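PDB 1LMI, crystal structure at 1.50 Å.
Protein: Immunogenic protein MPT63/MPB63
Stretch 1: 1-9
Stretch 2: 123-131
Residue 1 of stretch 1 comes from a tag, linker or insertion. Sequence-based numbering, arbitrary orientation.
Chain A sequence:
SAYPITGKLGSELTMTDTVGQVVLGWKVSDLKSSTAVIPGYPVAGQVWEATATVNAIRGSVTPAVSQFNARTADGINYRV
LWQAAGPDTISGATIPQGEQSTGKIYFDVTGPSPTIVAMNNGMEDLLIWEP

Stretch 1, residues 1-9: SAYPITGKL
Stretch 2 123-131: MEDLLIWEP

The N- and C-terminal segments of MPT63 illustrate how the two ends of a chain can be zipped together as neighbouring parallel β-strands. Five backbone hydrogen bonds, each 2.9 Å and fairly straight (151-168°), form the ladder: Ile-5 N to Leu-126 O, Ile-128 N to Ile-5 O, Gly-7 N to Ile-128 O, Glu-130 N to Gly-7 O, and Leu-9 N to Glu-130 O. As is usual in parallel pairing, alternate residues of each strand supply the bonds. CA-H...O contacts reach four of the five acceptors, all but Leu-126 O, from Leu-127 CA to Ile-5 O (3.3 Å) through to Lys-8 CA to Glu-130 O (3.2 Å).

Strand 5-8 runs in the same direction as strand 125-130, at 23° to it, with Ile-5 paired with Leu-127, Thr-6 with Ile-128, Gly-7 with Trp-129 and Lys-8 with Glu-130, at CA-CA distances of 4.9, 4.6, 5.1 and 4.8 Å. Most of the strand residues are extended, for example -91/123 at Ile-5 and -134/133 at Ile-128; Leu-126 is the exception at -104/-50, and Gly-7 is more fully extended at -156/-157.

Ahead of the ladder, the tag-derived Ser-1 (chi1 t) donates from OG to Glu-124 OE1 at 2.8 Å, while Tyr-3 N donates to Ser-1 OG at 3.1 Å. Glu-124 reaches across with chi1 p and chi2 t. A water donates to Tyr-3 O (2.7 Å) and to Glu-124 OE1 (2.9 Å), tying the loops a second time.

A cis peptide precedes Pro-4, whose ring, C-gamma endo, lays CG 3.4 Å from Asp-125 CB and 3.7 Å from Ile-128 CD1. Lacking an amide hydrogen, proline suits a position just before the first ladder donor. Tyr-3 (chi1 m, chi2 111°) offers a ring face to Leu-126 CD2, which sits 3.9 Å from the centre of the ring formed by CG, CD1, CD2, CE1, CE2 and CZ, 8° off its normal. Leu-126 (m, t) thus comes nearer at its tip although its CB points away.

Thr-6 (chi1 m) and Ile-128 (m, t) share one sheet face, with Thr-6 OG1 3.9 Å from Ile-128 CB. Ile-5, Leu-127 (both m, t) and Trp-129 (m, -101°) lie on the other; Ile-5 CB meets Leu-127 CD2 at 3.8 Å. Gly-7 adds no side chain there. The paired Lys-8 (m, p, p, 117°) and Glu-130 (p, t, 7°) diverge, and Thr-6 CG2 lies 3.7 Å from Glu-130 CD. Apolar Leu-126, Leu-127 and Trp-129 suit burial; charged Lys-8 suits its exposed place. Leu-9 (m, t) closes the end, its CD2 3.7 Å from Trp-129 CB, while Lys-8 O approaches the indole edge, 3.5 Å from Trp-129 CD1. Altogether 757 Å² is buried, Asp-125 O without a polar partner.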

ATOM      1  N   SER A   1      16.526  -8.068  11.858  1.00 30.33           N
ATOM      2  CA  SER A   1      15.861  -8.419  10.614  1.00 25.19           C
ATOM      3  C   SER A   1      16.373  -7.558   9.458  1.00 33.21           C
ATOM      4  O   SER A   1      16.580  -6.366   9.697  1.00 32.24           O
ATOM      5  CB  SER A   1      14.347  -8.218  10.721  1.00 21.03           C
ATOM      6  OG  SER A   1      13.722  -8.502   9.482  1.00 20.58           O
ATOM      7  N   ALA A   2      16.546  -8.156   8.289  1.00 28.07           N
ATOM      8  CA  ALA A   2      16.967  -7.449   7.090  1.00 26.97           C
ATOM      9  C   ALA A   2      15.819  -6.606   6.538  1.00 28.85           C
ATOM     10  O   ALA A   2      16.029  -5.774   5.678  1.00 23.82           O
ATOM     11  CB  ALA A   2      17.461  -8.379   6.003  1.00 29.75           C
ATOM     12  N   TYR A   3      14.595  -6.824   7.037  1.00 22.36           N
ATOM     13  CA  TYR A   3      13.556  -5.906   6.581  1.00 18.79           C
ATOM     14  C   TYR A   3      13.636  -4.578   7.352  1.00 24.57           C
ATOM     15  O   TYR A   3      14.128  -4.572   8.476  1.00 25.54           O
ATOM     16  CB  TYR A   3      12.203  -6.551   6.772  1.00 18.01           C
ATOM     17  CG  TYR A   3      11.882  -7.600   5.736  1.00 19.30           C
ATOM     18  CD1 TYR A   3      11.803  -8.935   6.063  1.00 18.05           C
ATOM     19  CD2 TYR A   3      11.638  -7.240   4.408  1.00 15.89           C
ATOM     20  CE1 TYR A   3      11.505  -9.916   5.133  1.00 21.86           C
ATOM     21  CE2 TYR A   3      11.336  -8.208   3.471  1.00 20.83           C
ATOM     22  CZ  TYR A   3      11.270  -9.534   3.821  1.00 33.14           C
ATOM     23  OH  TYR A   3      10.967 -10.473   2.850  1.00 28.58           O
ATOM     24  N   PRO A   4      13.130  -3.603   6.705  1.00 21.10           N
ATOM     25  CA  PRO A   4      12.419  -3.443   5.479  1.00 16.82           C
ATOM     26  C   PRO A   4      13.334  -3.158   4.274  1.00 17.98           C
ATOM     27  O   PRO A   4      14.451  -2.717   4.465  1.00 23.58           O
ATOM     28  CB  PRO A   4      11.478  -2.240   5.649  1.00 26.36           C
ATOM     29  CG  PRO A   4      11.747  -1.748   7.033  1.00 35.75           C
ATOM     30  CD  PRO A   4      13.205  -1.440   7.067  1.00 35.00           C
ATOM     31  N   ILE A   5      12.745  -3.403   3.117  1.00 16.07           N
ATOM     32  CA  ILE A   5      13.269  -3.051   1.808  1.00 14.20           C
ATOM     33  C   ILE A   5      12.717  -1.656   1.487  1.00 13.88           C
ATOM     34  O   ILE A   5      11.499  -1.489   1.537  1.00 14.17           O
ATOM     35  CB  ILE A   5      12.893  -4.095   0.749  1.00 18.88           C
ATOM     36  CG1 ILE A   5      13.484  -5.466   1.097  1.00 20.00           C
ATOM     37  CG2 ILE A   5      13.285  -3.630  -0.641  1.00 18.48           C
ATOM     38  CD1 ILE A   5      13.106  -6.628   0.249  1.00 23.79           C
ATOM     39  N   THR A   6      13.583  -0.705   1.220  1.00 19.56           N
ATOM     40  CA  THR A   6      13.220   0.683   1.015  1.00 15.14           C
ATOM     41  C   THR A   6      13.571   1.093  -0.398  1.00 17.15           C
ATOM     42  O   THR A   6      14.649   0.731  -0.896  1.00 20.71           O
ATOM     43  CB  THR A   6      13.952   1.617   2.004  1.00 16.85           C
ATOM     44  OG1 THR A   6      13.615   1.203   3.331  1.00 25.71           O
ATOM     45  CG2 THR A   6      13.537   3.070   1.875  1.00 17.99           C
ATOM     46  N   GLY A   7      12.676   1.863  -1.001  1.00 14.84           N
ATOM     47  CA  GLY A   7      13.024   2.472  -2.282  1.00 13.78           C
ATOM     48  C   GLY A   7      12.192   3.710  -2.510  1.00 12.32           C
ATOM     49  O   GLY A   7      11.694   4.293  -1.545  1.00 15.41           O
ATOM     50  N   LYS A   8      12.022   4.132  -3.739  1.00 12.51           N
ATOM     51  CA  LYS A   8      11.393   5.386  -4.099  1.00 13.50           C
ATOM     52  C   LYS A   8       9.942   5.200  -4.517  1.00  9.15           C
ATOM     53  O   LYS A   8       9.638   4.220  -5.196  1.00 13.00           O
ATOM     54  CB  LYS A   8      12.153   6.030  -5.276  1.00 16.38           C
ATOM     55  CG  LYS A   8      13.469   6.637  -4.820  1.00 27.33           C
ATOM     56  CD  LYS A   8      14.524   5.604  -4.471  1.00 35.01           C
ATOM     57  CE  LYS A   8      15.371   5.224  -5.672  1.00 85.76           C
ATOM     58  NZ  LYS A   8      16.809   5.583  -5.524  1.00 71.64           N
ATOM     59  N   LEU A   9       9.095   6.141  -4.118  1.00  9.52           N
ATOM     60  CA  LEU A   9       7.785   6.243  -4.759  1.00 10.47           C
ATOM     61  C   LEU A   9       7.965   6.245  -6.263  1.00  9.65           C
ATOM     62  O   LEU A   9       8.859   6.968  -6.744  1.00 11.49           O
ATOM     63  CB  LEU A   9       7.069   7.513  -4.291  1.00 10.12           C
ATOM     64  CG  LEU A   9       6.574   7.436  -2.839  1.00  7.94           C
ATOM     65  CD1 LEU A   9       6.471   8.825  -2.239  1.00 15.13           C
ATOM     66  CD2 LEU A   9       5.253   6.681  -2.767  1.00  9.84           C
ATOM     67  N   MET A 123       4.020  -7.471  12.432  1.00 19.75           N
ATOM     68  CA  MET A 123       5.257  -7.939  13.063  1.00 21.15           C
ATOM     69  C   MET A 123       6.390  -6.961  12.776  1.00 23.07           C
ATOM     70  O   MET A 123       7.215  -6.675  13.644  1.00 23.62           O
ATOM     71  CB  MET A 123       5.574  -9.362  12.608  1.00 24.19           C
ATOM     72  CG  MET A 123       4.405 -10.334  12.696  1.00 32.22           C
ATOM     73  SD  MET A 123       4.112 -10.901  14.386  1.00 35.15           S
ATOM     74  CE  MET A 123       5.610 -11.837  14.701  1.00 47.90           C
ATOM     75  N   GLU A 124       6.456  -6.415  11.557  1.00 15.98           N
ATOM     76  CA  GLU A 124       7.529  -5.501  11.224  1.00 15.90           C
ATOM     77  C   GLU A 124       7.217  -4.763   9.916  1.00 12.08           C
ATOM     78  O   GLU A 124       6.281  -5.175   9.249  1.00 14.18           O
ATOM     79  CB  GLU A 124       8.844  -6.261  11.000  1.00 13.55           C
ATOM     80  CG  GLU A 124       8.802  -7.198   9.806  1.00 15.88           C
ATOM     81  CD  GLU A 124       9.947  -8.201   9.799  1.00 18.57           C
ATOM     82  OE1 GLU A 124      11.101  -7.783  10.003  1.00 19.33           O
ATOM     83  OE2 GLU A 124       9.638  -9.404   9.579  1.00 21.43           O
ATOM     84  N   ASP A 125       7.986  -3.742   9.595  1.00 12.63           N
ATOM     85  CA  ASP A 125       7.926  -3.050   8.311  1.00 11.51           C
ATOM     86  C   ASP A 125       8.588  -3.954   7.250  1.00 15.02           C
ATOM     87  O   ASP A 125       9.698  -4.474   7.470  1.00 15.64           O
ATOM     88  CB  ASP A 125       8.640  -1.718   8.291  1.00 13.07           C
ATOM     89  CG  ASP A 125       7.919  -0.601   9.020  1.00 15.48           C
ATOM     90  OD1 ASP A 125       6.727  -0.770   9.338  1.00 14.40           O
ATOM     91  OD2 ASP A 125       8.587   0.423   9.306  1.00 16.23           O
ATOM     92  N   LEU A 126       7.919  -4.165   6.137  1.00 11.93           N
ATOM     93  CA  LEU A 126       8.420  -5.016   5.059  1.00  9.91           C
ATOM     94  C   LEU A 126       8.937  -4.192   3.887  1.00 10.88           C
ATOM     95  O   LEU A 126      10.054  -4.434   3.413  1.00 15.38           O
ATOM     96  CB  LEU A 126       7.306  -5.952   4.564  1.00 13.68           C
ATOM     97  CG  LEU A 126       6.847  -7.015   5.569  1.00 17.86           C
ATOM     98  CD1 LEU A 126       5.717  -7.821   4.964  1.00 12.29           C
ATOM     99  CD2 LEU A 126       7.990  -7.921   6.023  1.00 15.04           C
ATOM    100  N   LEU A 127       8.139  -3.243   3.428  1.00  9.80           N
ATOM    101  CA  LEU A 127       8.449  -2.448   2.229  1.00  9.44           C
ATOM    102  C   LEU A 127       8.123  -0.980   2.496  1.00 10.71           C
ATOM    103  O   LEU A 127       7.066  -0.687   3.078  1.00 12.35           O
ATOM    104  CB  LEU A 127       7.650  -2.895   1.020  1.00  9.18           C
ATOM    105  CG  LEU A 127       7.769  -4.327   0.528  1.00  8.86           C
ATOM    106  CD1 LEU A 127       6.773  -4.646  -0.585  1.00 13.47           C
ATOM    107  CD2 LEU A 127       9.183  -4.546   0.010  1.00 17.57           C
ATOM    108  N   ILE A 128       9.020  -0.089   2.074  1.00 10.55           N
ATOM    109  CA  ILE A 128       8.817   1.339   2.284  1.00  7.46           C
ATOM    110  C   ILE A 128       9.130   2.097   1.002  1.00 11.69           C
ATOM    111  O   ILE A 128      10.192   1.818   0.433  1.00 11.03           O
ATOM    112  CB  ILE A 128       9.738   1.821   3.426  1.00 11.38           C
ATOM    113  CG1 ILE A 128       9.442   1.060   4.728  1.00 14.23           C
ATOM    114  CG2 ILE A 128       9.589   3.328   3.544  1.00 14.59           C
ATOM    115  CD1 ILE A 128      10.401   1.435   5.838  1.00 24.36           C
ATOM    116  N   TRP A 129       8.280   3.003   0.583  1.00 10.50           N
ATOM    117  CA  TRP A 129       8.436   3.883  -0.567  1.00 10.03           C
ATOM    118  C   TRP A 129       8.544   5.330  -0.085  1.00 12.97           C
ATOM    119  O   TRP A 129       7.642   5.778   0.622  1.00 12.83           O
ATOM    120  CB  TRP A 129       7.292   3.797  -1.570  1.00 10.11           C
ATOM    121  CG  TRP A 129       7.082   2.438  -2.178  1.00  9.00           C
ATOM    122  CD1 TRP A 129       7.518   2.074  -3.434  1.00  9.67           C
ATOM    123  CD2 TRP A 129       6.429   1.301  -1.626  1.00  8.55           C
ATOM    124  NE1 TRP A 129       7.164   0.758  -3.672  1.00 10.43           N
ATOM    125  CE2 TRP A 129       6.491   0.272  -2.571  1.00  9.20           C
ATOM    126  CE3 TRP A 129       5.791   1.051  -0.399  1.00 12.58           C
ATOM    127  CZ2 TRP A 129       5.942  -0.981  -2.347  1.00 11.75           C
ATOM    128  CZ3 TRP A 129       5.240  -0.208  -0.172  1.00 12.35           C
ATOM    129  CH2 TRP A 129       5.322  -1.213  -1.149  1.00 11.61           C
ATOM    130  N   GLU A 130       9.638   5.997  -0.433  1.00 11.79           N
ATOM    131  CA  GLU A 130       9.900   7.350   0.055  1.00 10.93           C
ATOM    132  C   GLU A 130      10.229   8.287  -1.088  1.00 10.65           C
ATOM    133  O   GLU A 130      10.444   7.843  -2.220  1.00 12.81           O
ATOM    134  CB  GLU A 130      11.050   7.328   1.058  1.00 13.43           C
ATOM    135  CG  GLU A 130      12.391   6.958   0.497  1.00 15.72           C
ATOM    136  CD  GLU A 130      13.484   6.703   1.524  1.00 30.92           C
ATOM    137  OE1 GLU A 130      13.174   6.691   2.729  1.00 35.87           O
ATOM    138  OE2 GLU A 130      14.641   6.509   1.079  1.00 35.54           O
ATOM    139  N   PRO A 131      10.230   9.601  -0.855  1.00  9.85           N
ATOM    140  CA  PRO A 131      10.665  10.487  -1.927  1.00 10.16           C
ATOM    141  C   PRO A 131      12.087  10.113  -2.299  1.00 17.38           C
ATOM    142  O   PRO A 131      12.935   9.859  -1.454  1.00 19.84           O
ATOM    143  CB  PRO A 131      10.592  11.860  -1.265  1.00 12.73           C
ATOM    144  CG  PRO A 131       9.587  11.719  -0.148  1.00 10.45           C
ATOM    145  CD  PRO A 131       9.823  10.311   0.379  1.00 10.29           C
ATOM    146  OXT PRO A 131      12.230  10.037  -3.498  1.00 29.15           O
TER
HETATM  147  O   HOH W   1      12.323  -5.142  10.427  1.00 38.29           O